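Oxidoreductase, NAD-binding/iron-sulfur cluster-binding protein (Nitratireductor pacificus pht-3B, PDB 6ZXU) catalyses reductive removal of halogen from organohalide substrates, using a bound cobalamin and two [4Fe-4S] clusters. Local coordinates at residues 91-96 against 187-192; 421-426 against 518-523; 302-307 against 718-723; 145-150 against 232-237. All coordinates share one frame; numbering follows the deposited sequence.

Interaction 1. Residues 91-96 against 187-192; sequences PVAPLG and VRWMGF
Arg-188 meets the extended chain around Val-92 and Ala-93 first. The backbone N of Ala-93 donates to Arg-188 O (3.1 Å, 156° at the hydrogen) from above the carbonyl plane, while Gly-191 N reaches the same oxygen from the opposite face. The arginine side chain crosses that of Val-92 at about a right angle, with Arg-188 CG 4.1 Å from Val-92 CG2. Pro-91 O lies at the edge of the guanidinium and is linked to NE through a water. NH1 is hydrogen-bonded to the carbonyls of Ala-194 and Leu-88, NH2 to that of Phe-87. An alanine here would probably leave these carbonyls without the guanidinium donors and open a gap beside Val-92 CG2. Segment 91-96, in the loop between helices 74-85 and 103-116, is laid over the C-terminal end of helix 168-190. Trp-189 CE3 lies 4.0 Å from Ala-93 CB, and a water joins Trp-189 O to Pro-94 O. The helix then ends in a Schellman motif, Gly-191 taking a positive phi of 115°. A CB there would collide with Leu-95 CD1; instead Gly-191 CA makes a CH...O contact with Ala-93 O (3.3 Å). Phe-192 CE1 and CZ both lie 3.5 Å from Leu-95 CD1.

Interaction 2. Residues 421-426 against 518-523; sequences DYAVVM and VFTTDL
Val-424 rides on one face of the Phe-519 ring, its CB 3.5 Å above the plane and offset toward the rim. The side chains lie side by side, Val-424 CG1 nearest Phe-519 CE1 and CG2 nearest CZ. This overlap depends on Phe-519 CG standing between its own backbone N and carbonyl carbon (chi1 74°). Met-426 fits at the ring edge, its CE 4.0 Å from Phe-519 CD1. An alanine in place of Phe-519 would probably open a gap over Val-424 and take away the ring edge against which Met-426 CE packs. Strands 422-429 and 514-521 are the central pair of a four-stranded antiparallel sheet; Tyr-422 with Thr-521 and Val-424 with Phe-519 are its hydrogen-bonded pairs here. On the other side of the sheet, Val-518 fits between two residues: CG1 lies 4.0 Å from Ala-423 CB, and CG2 4.3 Å from Val-425 CG2. Val-518 also touches the cobalamin-binding His-486. Past the strand end, Thr-521 OG1 accepts from Leu-523 N in an ST turn and is also hydrogen-bonded to Ser-473 O; Leu-523 O lies 3.3 Å from Tyr-422 CD2. Asp-522 OD1 accepts from Asp-421 N (3.1 Å), although the carboxylates come close; Lys-363 salt-bridges Asp-522 OD2.

Interaction 3. Residues 302-307 against 718-723; sequences LVVRQE and ARLKSS
Glu-307 and Arg-719 reach toward each other tip to tip and form a salt bridge, NH1 and NH2 gripping the carboxylate end-on. Arg-719 NH1 donates to Glu-307 OE1 at 2.9 Å, nearly straight at 170°, and Arg-719 NH2 donates to Glu-307 OE2 over a longer 3.3 Å. Both oxygens are met on their syn side. OE1 lies in the guanidinium plane, but the two planes are 39° apart, and the second bond is tilted from that plane. The glutamate chain is extended beyond CG; the arginine chain bends at chi3 (60°), which turns NE aside from the line of the chain. Arg-719 NE has a second carboxylate partner, Glu-711, so the guanidinium is held from two directions, probably limiting its rotation.

The apolar part centres on Leu-720. Its CD1 lies 3.8 Å from Val-304 CG2 and 4.2 Å from Leu-302 CD2. The other branch, CD2, reaches Val-304 CG1 at 4.1 Å and lies beside Glu-307 OE1, so the leucine packs against the salt bridge.

The contact joins C-terminal helix 713-721, whose Ala-716 and Arg-717 also touch Leu-302, to a loop that lines the cobalamin pocket through Val-303 and is hydrogen-bonded through Leu-302 to Glu-566 in strand 565-567.

Interaction 4. Residues 145-150 against 232-237; sequences VFAVQF and FRLGVV
The ring of Phe-146 lies with one face over Gly-235 on the neighbouring strand. Gly-235 CA makes a CH-pi contact 3.9 Å from the ring centroid, 24° off the normal, and Gly-235 O lies over the same ring, offset toward the rim. The pair lies between strands 142-149 and 232-239, the two central strands of a four-stranded antiparallel sheet. With chi1 at 63°, Phe-146 CG is set over the backbone, and the ring beyond it lies against Gly-235. A CB on Gly-235 would run into Phe-146 CZ, so the ring occupies the place where a side chain would otherwise stand. Phe-150 is met differently: Arg-233 CG lies in the plane of its ring, at the edge, 3.8 Å from CE1. The Phe-232 ring leads away from the partner strand, but its CD2 still lies 3.9 Å from Ala-147 CB.

Ala-147 CB also meets Leu-234 CD2 (4.1 Å), on the side of the sheet covered by helix 206-212. Helix 168-190 packs on the other side, where it touches Phe-146 and Val-148. Arg-233, bent at chi2 and chi3, carries its buried guanidinium to Asp-173, Glu-63 and the carbonyl of Pro-62, and these partners probably offset its charge. Backbone bonds tie Val-148 to Arg-233 in both directions. The Phe-146 and Gly-235 pair is closed likewise, with Phe-146 N to Gly-235 O and Gly-235 N to Phe-146 O both 3.0 Å.

Overall arrangement
Interactions 2 and 4 hold the central strand pairs of two separate four-stranded antiparallel sheets with the same strand order, 1-2-4-3; their centres are 31 Å apart. Interaction 1 belongs with interaction 4: their segments alternate along the chain, their nearest atoms are about 5 Å apart, and helix 168-190, which packs on the sheet of interaction 4, ends in interaction 1. Both lie away from the annotated sites. Interactions 2 and 3 lie nearer the cofactor, the side chain of Val-518 about 7 Å and that of Leu-302 about 8 Å from the bound cobalamin, and Val-303 of segment 302-307 touches it. Interaction 2 is nested within the long loop closed by interaction 3, with centres 27 Å apart.

Interaction 1. Residues 91-96 against 187-192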
loop_
_atom_site.group_PDB
_atom_site.type_symbol
_atom_site.label_atom_id
_atom_site.label_comp_id
_atom_site.label_asym_id
_atom_site.label_seq_id
_atom_site.Cartn_x
_atom_site.Cartn_y
_atom_site.Cartn_z
ATOM N N PRO A 91 10.782 -21.095 -10.173
ATOM C CA PRO A 91 10.211 -22.415 -9.943
ATOM C C PRO A 91 8.676 -22.482 -9.971
ATOM O O PRO A 91 7.967 -21.556 -9.492
ATOM C CB PRO A 91 10.699 -22.768 -8.516
ATOM C CG PRO A 91 10.930 -21.454 -7.841
ATOM C CD PRO A 91 11.364 -20.499 -8.957
ATOM N N VAL A 92 8.174 -23.626 -10.445
ATOM C CA VAL A 92 6.746 -23.889 -10.486
ATOM C C VAL A 92 6.413 -24.891 -9.355
ATOM O O VAL A 92 7.053 -25.904 -9.201
ATOM C CB VAL A 92 6.383 -24.455 -11.853
ATOM C CG1 VAL A 92 4.918 -24.650 -11.980
ATOM C CG2 VAL A 92 6.912 -23.546 -12.945
ATOM N N ALA A 93 5.423 -24.572 -8.561
ATOM C CA ALA A 93 4.973 -25.444 -7.536
ATOM C C ALA A 93 4.243 -26.676 -8.124
ATOM O O ALA A 93 3.708 -26.636 -9.238
ATOM C CB ALA A 93 4.048 -24.678 -6.601
ATOM N N PRO A 94 4.114 -27.737 -7.323
ATOM C CA PRO A 94 3.237 -28.820 -7.692
ATOM C C PRO A 94 1.795 -28.374 -7.817
ATOM O O PRO A 94 1.316 -27.467 -7.071
ATOM C CB PRO A 94 3.351 -29.816 -6.508
ATOM C CG PRO A 94 4.579 -29.437 -5.814
ATOM C CD PRO A 94 4.713 -27.944 -5.990
ATOM N N LEU A 95 1.111 -28.988 -8.775
ATOM C CA LEU A 95 -0.272 -28.677 -8.983
ATOM C C LEU A 95 -1.120 -29.377 -7.954
ATOM O O LEU A 95 -1.047 -30.576 -7.781
ATOM C CB LEU A 95 -0.670 -29.070 -10.382
ATOM C CG LEU A 95 -2.063 -28.676 -10.802
ATOM C CD1 LEU A 95 -2.115 -27.233 -11.260
ATOM C CD2 LEU A 95 -2.566 -29.595 -11.910
ATOM N N GLY A 96 -1.891 -28.609 -7.216
ATOM C CA GLY A 96 -2.838 -29.168 -6.260
ATOM C C GLY A 96 -4.221 -29.390 -6.858
ATOM O O GLY A 96 -4.419 -29.343 -8.045
ATOM N N VAL A 187 0.926 -17.263 -10.667
ATOM C CA VAL A 187 0.447 -18.420 -11.492
ATOM C C VAL A 187 1.392 -19.642 -11.281
ATOM O O VAL A 187 0.922 -20.766 -11.159
ATOM C CB VAL A 187 0.358 -18.019 -12.967
ATOM C CG1 VAL A 187 0.060 -19.195 -13.878
ATOM C CG2 VAL A 187 -0.708 -16.949 -13.168
ATOM N N ARG A 188 2.690 -19.397 -11.182
ATOM C CA ARG A 188 3.680 -20.457 -10.879
ATOM C C ARG A 188 3.420 -21.133 -9.543
ATOM O O ARG A 188 3.515 -22.345 -9.414
ATOM C CB ARG A 188 5.082 -19.933 -10.955
ATOM C CG ARG A 188 5.567 -19.667 -12.362
ATOM C CD ARG A 188 7.057 -19.418 -12.409
ATOM N NE ARG A 188 7.493 -18.232 -11.608
ATOM C CZ ARG A 188 7.647 -17.010 -12.057
ATOM N NH1 ARG A 188 7.324 -16.645 -13.326
ATOM N NH2 ARG A 188 8.057 -16.060 -11.225
ATOM N N TRP A 189 2.992 -20.376 -8.545
ATOM C CA TRP A 189 2.627 -20.966 -7.258
ATOM C C TRP A 189 1.330 -21.735 -7.240
ATOM O O TRP A 189 1.100 -22.584 -6.368
ATOM C CB TRP A 189 2.592 -19.890 -6.176
ATOM C CG TRP A 189 3.930 -19.639 -5.554
ATOM C CD1 TRP A 189 4.827 -18.614 -5.819
ATOM C CD2 TRP A 189 4.551 -20.479 -4.590
ATOM N NE1 TRP A 189 5.947 -18.761 -5.033
ATOM C CE2 TRP A 189 5.810 -19.885 -4.259
ATOM C CE3 TRP A 189 4.159 -21.680 -3.942
ATOM C CZ2 TRP A 189 6.700 -20.464 -3.338
ATOM C CZ3 TRP A 189 5.064 -22.267 -2.992
ATOM C CH2 TRP A 189 6.309 -21.643 -2.711
ATOM N N MET A 190 0.438 -21.451 -8.192
ATOM C CA MET A 190 -0.793 -22.210 -8.389
ATOM C C MET A 190 -0.536 -23.518 -9.186
ATOM O O MET A 190 -1.403 -24.387 -9.239
ATOM C CB MET A 190 -1.810 -21.347 -9.130
ATOM C CG MET A 190 -2.525 -20.387 -8.202
ATOM S SD MET A 190 -3.998 -19.634 -8.988
ATOM C CE MET A 190 -3.329 -18.864 -10.477
ATOM N N GLY A 191 0.660 -23.658 -9.772
ATOM C CA GLY A 191 1.084 -24.937 -10.343
ATOM C C GLY A 191 1.274 -24.879 -11.848
ATOM O O GLY A 191 1.490 -25.921 -12.449
ATOM N N PHE A 192 1.291 -23.695 -12.458
ATOM C CA PHE A 192 1.356 -23.560 -13.898
ATOM C C PHE A 192 2.536 -22.776 -14.297
ATOM O O PHE A 192 2.813 -21.712 -13.719
ATOM C CB PHE A 192 0.059 -22.872 -14.472
ATOM C CG PHE A 192 -1.200 -23.570 -14.137
ATOM C CD1 PHE A 192 -1.808 -23.401 -12.891
ATOM C CD2 PHE A 192 -1.783 -24.455 -15.033
ATOM C CE1 PHE A 192 -2.934 -24.114 -12.525
ATOM C CE2 PHE A 192 -2.914 -25.134 -14.684
ATOM C CZ PHE A 192 -3.514 -24.955 -13.443
HETATM O O HOH W 1 8.203 -19.133 -8.996
HETATM O O HOH W 2 3.159 -27.897 -11.338
HETATM O O HOH W 3 0.365 -25.166 -5.980
#

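Interaction 2. Residues 421-426 against 518-523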
loop_
_atom_site.group_PDB
_atom_site.type_symbol
_atom_site.label_atom_id
_atom_site.label_comp_id
_atom_site.label_asym_id
_atom_site.label_seq_id
_atom_site.Cartn_x
_atom_site.Cartn_y
_atom_site.Cartn_z
ATOM N N ASP A 421 18.782 13.377 9.387
ATOM C CA ASP A 421 18.037 14.533 9.899
ATOM C C ASP A 421 16.567 14.579 9.619
ATOM O O ASP A 421 15.846 15.179 10.359
ATOM C CB ASP A 421 18.657 15.778 9.277
ATOM C CG ASP A 421 20.098 16.109 9.855
ATOM O OD1 ASP A 421 20.400 15.659 10.980
ATOM O OD2 ASP A 421 20.900 16.772 9.114
ATOM N N TYR A 422 16.134 14.012 8.484
ATOM C CA TYR A 422 14.763 14.135 8.038
ATOM C C TYR A 422 14.149 12.778 7.721
ATOM O O TYR A 422 14.848 11.845 7.385
ATOM C CB TYR A 422 14.666 15.010 6.786
ATOM C CG TYR A 422 15.150 16.409 6.954
ATOM C CD1 TYR A 422 14.343 17.358 7.586
ATOM C CD2 TYR A 422 16.478 16.755 6.632
ATOM C CE1 TYR A 422 14.791 18.635 7.822
ATOM C CE2 TYR A 422 16.942 18.027 6.872
ATOM C CZ TYR A 422 16.098 18.944 7.445
ATOM O OH TYR A 422 16.508 20.201 7.671
ATOM N N ALA A 423 12.833 12.708 7.844
ATOM C CA ALA A 423 12.052 11.507 7.482
ATOM C C ALA A 423 11.057 11.920 6.433
ATOM O O ALA A 423 10.313 12.900 6.609
ATOM C CB ALA A 423 11.308 10.941 8.687
ATOM N N VAL A 424 11.115 11.260 5.298
ATOM C CA VAL A 424 10.100 11.392 4.256
ATOM C C VAL A 424 9.153 10.192 4.418
ATOM O O VAL A 424 9.557 9.050 4.427
ATOM C CB VAL A 424 10.698 11.393 2.865
ATOM C CG1 VAL A 424 9.602 11.607 1.793
ATOM C CG2 VAL A 424 11.748 12.496 2.808
ATOM N N VAL A 425 7.885 10.510 4.681
ATOM C CA VAL A 425 6.875 9.537 5.005
ATOM C C VAL A 425 5.875 9.512 3.853
ATOM O O VAL A 425 5.327 10.541 3.427
ATOM C CB VAL A 425 6.124 9.920 6.282
ATOM C CG1 VAL A 425 5.199 8.809 6.736
ATOM C CG2 VAL A 425 7.125 10.230 7.368
ATOM N N MET A 426 5.596 8.303 3.384
ATOM C CA MET A 426 4.609 8.114 2.308
ATOM C C MET A 426 3.603 7.075 2.693
ATOM O O MET A 426 3.920 6.134 3.384
ATOM C CB MET A 426 5.279 7.757 1.042
ATOM C CG MET A 426 6.088 8.918 0.574
ATOM S SD MET A 426 7.173 8.624 -0.815
ATOM C CE MET A 426 8.328 7.470 -0.032
ATOM N N VAL A 518 8.802 4.836 5.091
ATOM C CA VAL A 518 9.649 5.953 5.485
ATOM C C VAL A 518 11.028 5.787 4.867
ATOM O O VAL A 518 11.559 4.687 4.772
ATOM C CB VAL A 518 9.795 6.055 7.007
ATOM C CG1 VAL A 518 10.669 7.211 7.371
ATOM C CG2 VAL A 518 8.474 6.209 7.675
ATOM N N PHE A 519 11.568 6.871 4.294
ATOM C CA PHE A 519 13.000 6.924 4.113
ATOM C C PHE A 519 13.540 8.134 4.791
ATOM O O PHE A 519 12.933 9.199 4.755
ATOM C CB PHE A 519 13.507 6.836 2.656
ATOM C CG PHE A 519 13.313 8.048 1.859
ATOM C CD1 PHE A 519 12.145 8.216 1.094
ATOM C CD2 PHE A 519 14.345 8.978 1.720
ATOM C CE1 PHE A 519 11.977 9.326 0.305
ATOM C CE2 PHE A 519 14.152 10.112 0.940
ATOM C CZ PHE A 519 12.979 10.284 0.250
ATOM N N THR A 520 14.672 7.928 5.459
ATOM C CA THR A 520 15.376 9.027 6.122
ATOM C C THR A 520 16.442 9.588 5.190
ATOM O O THR A 520 16.940 8.881 4.319
ATOM C CB THR A 520 15.952 8.588 7.441
ATOM O OG1 THR A 520 16.757 7.417 7.285
ATOM C CG2 THR A 520 14.777 8.266 8.433
ATOM N N THR A 521 16.768 10.851 5.380
ATOM C CA THR A 521 17.738 11.516 4.558
ATOM C C THR A 521 18.324 12.726 5.247
ATOM O O THR A 521 17.740 13.289 6.142
ATOM C CB THR A 521 17.136 11.892 3.191
ATOM O OG1 THR A 521 18.145 12.403 2.293
ATOM C CG2 THR A 521 15.973 12.845 3.262
ATOM N N ASP A 522 19.459 13.206 4.684
ATOM C CA ASP A 522 20.033 14.524 5.030
ATOM C C ASP A 522 19.686 15.648 4.074
ATOM O O ASP A 522 20.003 16.809 4.359
ATOM C CB ASP A 522 21.578 14.407 5.173
ATOM C CG ASP A 522 21.981 13.596 6.380
ATOM O OD1 ASP A 522 21.237 13.633 7.453
ATOM O OD2 ASP A 522 23.026 12.886 6.228
ATOM N N LEU A 523 18.973 15.379 2.974
ATOM C CA LEU A 523 18.552 16.460 2.101
ATOM C C LEU A 523 17.755 17.501 2.819
ATOM O O LEU A 523 16.739 17.206 3.419
ATOM C CB LEU A 523 17.736 15.925 0.954
ATOM C CG LEU A 523 17.249 16.932 -0.040
ATOM C CD1 LEU A 523 18.433 17.427 -0.868
ATOM C CD2 LEU A 523 16.170 16.342 -0.947
HETATM O O HOH W 4 20.531 18.038 6.652
#

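Interaction 3. Residues 302-307 against 718-723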
loop_
_atom_site.group_PDB
_atom_site.type_symbol
_atom_site.label_atom_id
_atom_site.label_comp_id
_atom_site.label_asym_id
_atom_site.label_seq_id
_atom_site.Cartn_x
_atom_site.Cartn_y
_atom_site.Cartn_z
ATOM N N LEU A 302 -0.917 14.440 23.536
ATOM C CA LEU A 302 0.315 14.808 24.245
ATOM C C LEU A 302 1.545 13.987 23.873
ATOM O O LEU A 302 1.493 12.776 23.814
ATOM C CB LEU A 302 0.072 14.681 25.732
ATOM C CG LEU A 302 1.107 15.206 26.705
ATOM C CD1 LEU A 302 1.384 16.688 26.508
ATOM C CD2 LEU A 302 0.551 14.919 28.096
ATOM N N VAL A 303 2.633 14.656 23.520
ATOM C CA VAL A 303 3.937 14.022 23.255
ATOM C C VAL A 303 4.954 14.707 24.209
ATOM O O VAL A 303 5.157 15.942 24.171
ATOM C CB VAL A 303 4.367 14.210 21.788
ATOM C CG1 VAL A 303 5.740 13.601 21.512
ATOM C CG2 VAL A 303 3.319 13.609 20.867
ATOM N N VAL A 304 5.536 13.921 25.083
ATOM C CA VAL A 304 6.545 14.454 26.058
ATOM C C VAL A 304 7.885 13.848 25.662
ATOM O O VAL A 304 8.264 12.790 26.149
ATOM C CB VAL A 304 6.147 14.057 27.490
ATOM C CG1 VAL A 304 7.103 14.741 28.498
ATOM C CG2 VAL A 304 4.686 14.434 27.771
ATOM N N ARG A 305 8.610 14.549 24.789
ATOM C CA ARG A 305 9.804 13.987 24.198
ATOM C C ARG A 305 10.859 13.609 25.222
ATOM O O ARG A 305 11.538 12.564 25.079
ATOM C CB ARG A 305 10.417 14.951 23.231
ATOM C CG ARG A 305 9.603 15.153 21.982
ATOM C CD ARG A 305 10.110 16.366 21.247
ATOM N NE ARG A 305 9.572 16.372 19.930
ATOM C CZ ARG A 305 8.309 16.665 19.656
ATOM N NH1 ARG A 305 7.420 16.950 20.612
ATOM N NH2 ARG A 305 7.930 16.593 18.406
ATOM N N GLN A 306 10.999 14.396 26.299
ATOM C CA GLN A 306 12.012 14.052 27.299
ATOM C C GLN A 306 11.685 12.791 28.062
ATOM O O GLN A 306 12.561 12.238 28.699
ATOM C CB GLN A 306 12.241 15.197 28.276
ATOM C CG GLN A 306 12.947 16.331 27.635
ATOM C CD GLN A 306 13.225 17.450 28.661
ATOM O OE1 GLN A 306 12.387 18.290 28.890
ATOM N NE2 GLN A 306 14.296 17.342 29.327
ATOM N N GLU A 307 10.454 12.282 27.968
ATOM C CA GLU A 307 10.090 11.075 28.680
ATOM C C GLU A 307 9.949 9.828 27.757
ATOM O O GLU A 307 9.538 8.779 28.215
ATOM C CB GLU A 307 8.811 11.300 29.426
ATOM C CG GLU A 307 8.957 12.367 30.513
ATOM C CD GLU A 307 7.642 12.683 31.311
ATOM O OE1 GLU A 307 7.498 13.810 31.950
ATOM O OE2 GLU A 307 6.702 11.815 31.282
ATOM N N ALA A 718 -1.365 18.055 34.191
ATOM C CA ALA A 718 -1.250 18.702 35.471
ATOM C C ALA A 718 0.189 18.648 35.983
ATOM O O ALA A 718 0.760 19.639 36.397
ATOM C CB ALA A 718 -2.184 18.050 36.466
ATOM N N ARG A 719 0.824 17.491 35.897
ATOM C CA ARG A 719 2.208 17.324 36.341
ATOM C C ARG A 719 3.176 18.153 35.540
ATOM O O ARG A 719 4.033 18.845 36.103
ATOM C CB ARG A 719 2.579 15.859 36.249
ATOM C CG ARG A 719 4.015 15.545 36.588
ATOM C CD ARG A 719 4.264 14.031 36.692
ATOM N NE ARG A 719 3.940 13.367 35.414
ATOM C CZ ARG A 719 4.691 13.414 34.338
ATOM N NH1 ARG A 719 5.852 14.078 34.302
ATOM N NH2 ARG A 719 4.291 12.798 33.261
ATOM N N LEU A 720 3.068 18.143 34.232
ATOM C CA LEU A 720 3.944 18.931 33.467
ATOM C C LEU A 720 3.813 20.431 33.760
ATOM O O LEU A 720 4.806 21.164 33.673
ATOM C CB LEU A 720 3.742 18.698 31.998
ATOM C CG LEU A 720 4.043 17.226 31.627
ATOM C CD1 LEU A 720 3.488 17.025 30.258
ATOM C CD2 LEU A 720 5.501 16.881 31.648
ATOM N N LYS A 721 2.602 20.884 34.016
ATOM C CA LYS A 721 2.330 22.326 34.252
ATOM C C LYS A 721 3.047 22.811 35.545
ATOM O O LYS A 721 3.539 23.918 35.594
ATOM C CB LYS A 721 0.799 22.559 34.390
ATOM C CG LYS A 721 0.292 24.001 34.452
ATOM N N SER A 722 3.141 21.957 36.539
ATOM C CA SER A 722 3.867 22.282 37.719
ATOM C C SER A 722 5.390 22.407 37.536
ATOM O O SER A 722 6.036 22.937 38.392
ATOM C CB SER A 722 3.493 21.373 38.860
ATOM O OG SER A 722 4.006 20.104 38.734
ATOM N N SER A 723 5.928 22.023 36.380
ATOM C CA SER A 723 7.333 22.320 36.058
ATOM C C SER A 723 7.464 23.353 34.952
ATOM O O SER A 723 8.577 23.592 34.480
ATOM C CB SER A 723 8.076 21.014 35.631
ATOM O OG SER A 723 8.293 20.158 36.753
#

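Interaction 4. Residues 145-150 against 232-237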
loop_
_atom_site.group_PDB
_atom_site.type_symbol
_atom_site.label_atom_id
_atom_site.label_comp_id
_atom_site.label_asym_id
_atom_site.label_seq_id
_atom_site.Cartn_x
_atom_site.Cartn_y
_atom_site.Cartn_z
ATOM N N VAL A 145 -2.188 -9.379 -20.772
ATOM C CA VAL A 145 -1.516 -8.199 -21.223
ATOM C C VAL A 145 -2.062 -7.044 -20.382
ATOM O O VAL A 145 -3.267 -6.981 -20.128
ATOM C CB VAL A 145 -1.785 -7.907 -22.704
ATOM C CG1 VAL A 145 -0.898 -6.814 -23.219
ATOM C CG2 VAL A 145 -1.568 -9.181 -23.538
ATOM N N PHE A 146 -1.179 -6.187 -19.915
ATOM C CA PHE A 146 -1.587 -5.029 -19.124
ATOM C C PHE A 146 -0.776 -3.829 -19.453
ATOM O O PHE A 146 0.365 -3.933 -19.888
ATOM C CB PHE A 146 -1.582 -5.320 -17.660
ATOM C CG PHE A 146 -0.227 -5.646 -17.138
ATOM C CD1 PHE A 146 0.648 -4.593 -16.798
ATOM C CD2 PHE A 146 0.161 -6.941 -16.927
ATOM C CE1 PHE A 146 1.883 -4.885 -16.269
ATOM C CE2 PHE A 146 1.453 -7.236 -16.454
ATOM C CZ PHE A 146 2.327 -6.199 -16.148
ATOM N N ALA A 147 -1.381 -2.652 -19.289
ATOM C CA ALA A 147 -0.733 -1.362 -19.542
ATOM C C ALA A 147 -0.688 -0.633 -18.193
ATOM O O ALA A 147 -1.588 -0.739 -17.345
ATOM C CB ALA A 147 -1.460 -0.521 -20.544
ATOM N N VAL A 148 0.370 0.087 -18.001
ATOM C CA VAL A 148 0.433 1.066 -16.912
ATOM C C VAL A 148 0.568 2.433 -17.545
ATOM O O VAL A 148 1.498 2.686 -18.316
ATOM C CB VAL A 148 1.623 0.734 -15.939
ATOM C CG1 VAL A 148 1.873 1.871 -14.916
ATOM C CG2 VAL A 148 1.365 -0.555 -15.246
ATOM N N GLN A 149 -0.251 3.381 -17.145
ATOM C CA GLN A 149 -0.129 4.754 -17.652
ATOM C C GLN A 149 1.114 5.477 -17.159
ATOM O O GLN A 149 1.575 5.270 -16.057
ATOM C CB GLN A 149 -1.399 5.577 -17.273
ATOM C CG GLN A 149 -1.435 6.890 -18.037
ATOM C CD GLN A 149 -2.750 7.661 -18.022
ATOM O OE1 GLN A 149 -2.989 8.514 -18.887
ATOM N NE2 GLN A 149 -3.550 7.431 -17.029
ATOM N N PHE A 150 1.681 6.321 -18.010
ATOM C CA PHE A 150 2.751 7.197 -17.618
ATOM C C PHE A 150 2.323 7.989 -16.426
ATOM O O PHE A 150 1.157 8.364 -16.315
ATOM C CB PHE A 150 3.071 8.225 -18.749
ATOM C CG PHE A 150 4.043 7.733 -19.784
ATOM C CD1 PHE A 150 4.321 6.427 -19.922
ATOM C CD2 PHE A 150 4.620 8.630 -20.673
ATOM C CE1 PHE A 150 5.188 5.965 -20.903
ATOM C CE2 PHE A 150 5.491 8.184 -21.649
ATOM C CZ PHE A 150 5.767 6.830 -21.776
ATOM N N PHE A 232 1.809 5.157 -22.016
ATOM C CA PHE A 232 1.755 3.972 -21.224
ATOM C C PHE A 232 2.923 3.030 -21.664
ATOM O O PHE A 232 3.538 3.247 -22.698
ATOM C CB PHE A 232 0.412 3.246 -21.383
ATOM C CG PHE A 232 0.161 2.767 -22.778
ATOM C CD1 PHE A 232 -0.405 3.607 -23.708
ATOM C CD2 PHE A 232 0.561 1.517 -23.176
ATOM C CE1 PHE A 232 -0.610 3.181 -25.017
ATOM C CE2 PHE A 232 0.330 1.073 -24.489
ATOM C CZ PHE A 232 -0.245 1.896 -25.390
ATOM N N ARG A 233 3.167 2.005 -20.846
ATOM C CA ARG A 233 4.034 0.912 -21.153
ATOM C C ARG A 233 3.342 -0.371 -20.842
ATOM O O ARG A 233 2.337 -0.372 -20.116
ATOM C CB ARG A 233 5.392 1.013 -20.416
ATOM C CG ARG A 233 6.081 2.327 -20.621
ATOM C CD ARG A 233 6.657 2.541 -22.034
ATOM N NE ARG A 233 7.810 1.674 -22.221
ATOM C CZ ARG A 233 8.627 1.687 -23.269
ATOM N NH1 ARG A 233 8.493 2.529 -24.263
ATOM N NH2 ARG A 233 9.655 0.862 -23.256
ATOM N N LEU A 234 3.866 -1.480 -21.419
ATOM C CA LEU A 234 3.238 -2.810 -21.351
ATOM C C LEU A 234 3.999 -3.854 -20.574
ATOM O O LEU A 234 5.212 -3.836 -20.543
ATOM C CB LEU A 234 3.067 -3.385 -22.751
ATOM C CG LEU A 234 2.214 -2.551 -23.693
ATOM C CD1 LEU A 234 2.453 -3.022 -25.145
ATOM C CD2 LEU A 234 0.746 -2.697 -23.303
ATOM N N GLY A 235 3.253 -4.741 -19.917
ATOM C CA GLY A 235 3.773 -5.959 -19.365
ATOM C C GLY A 235 2.867 -7.094 -19.855
ATOM O O GLY A 235 1.705 -6.883 -20.170
ATOM N N VAL A 236 3.416 -8.300 -19.906
ATOM C CA VAL A 236 2.724 -9.528 -20.359
ATOM C C VAL A 236 3.123 -10.674 -19.451
ATOM O O VAL A 236 4.263 -10.782 -18.990
ATOM C CB VAL A 236 3.076 -9.873 -21.811
ATOM C CG1 VAL A 236 2.480 -11.212 -22.174
ATOM C CG2 VAL A 236 2.614 -8.770 -22.756
ATOM N N VAL A 237 2.158 -11.494 -19.125
ATOM C CA VAL A 237 2.442 -12.793 -18.554
ATOM C C VAL A 237 1.938 -13.861 -19.559
ATOM O O VAL A 237 0.741 -13.923 -19.876
ATOM C CB VAL A 237 1.741 -12.984 -17.211
ATOM C CG1 VAL A 237 1.988 -14.369 -16.673
ATOM C CG2 VAL A 237 2.220 -11.917 -16.196
#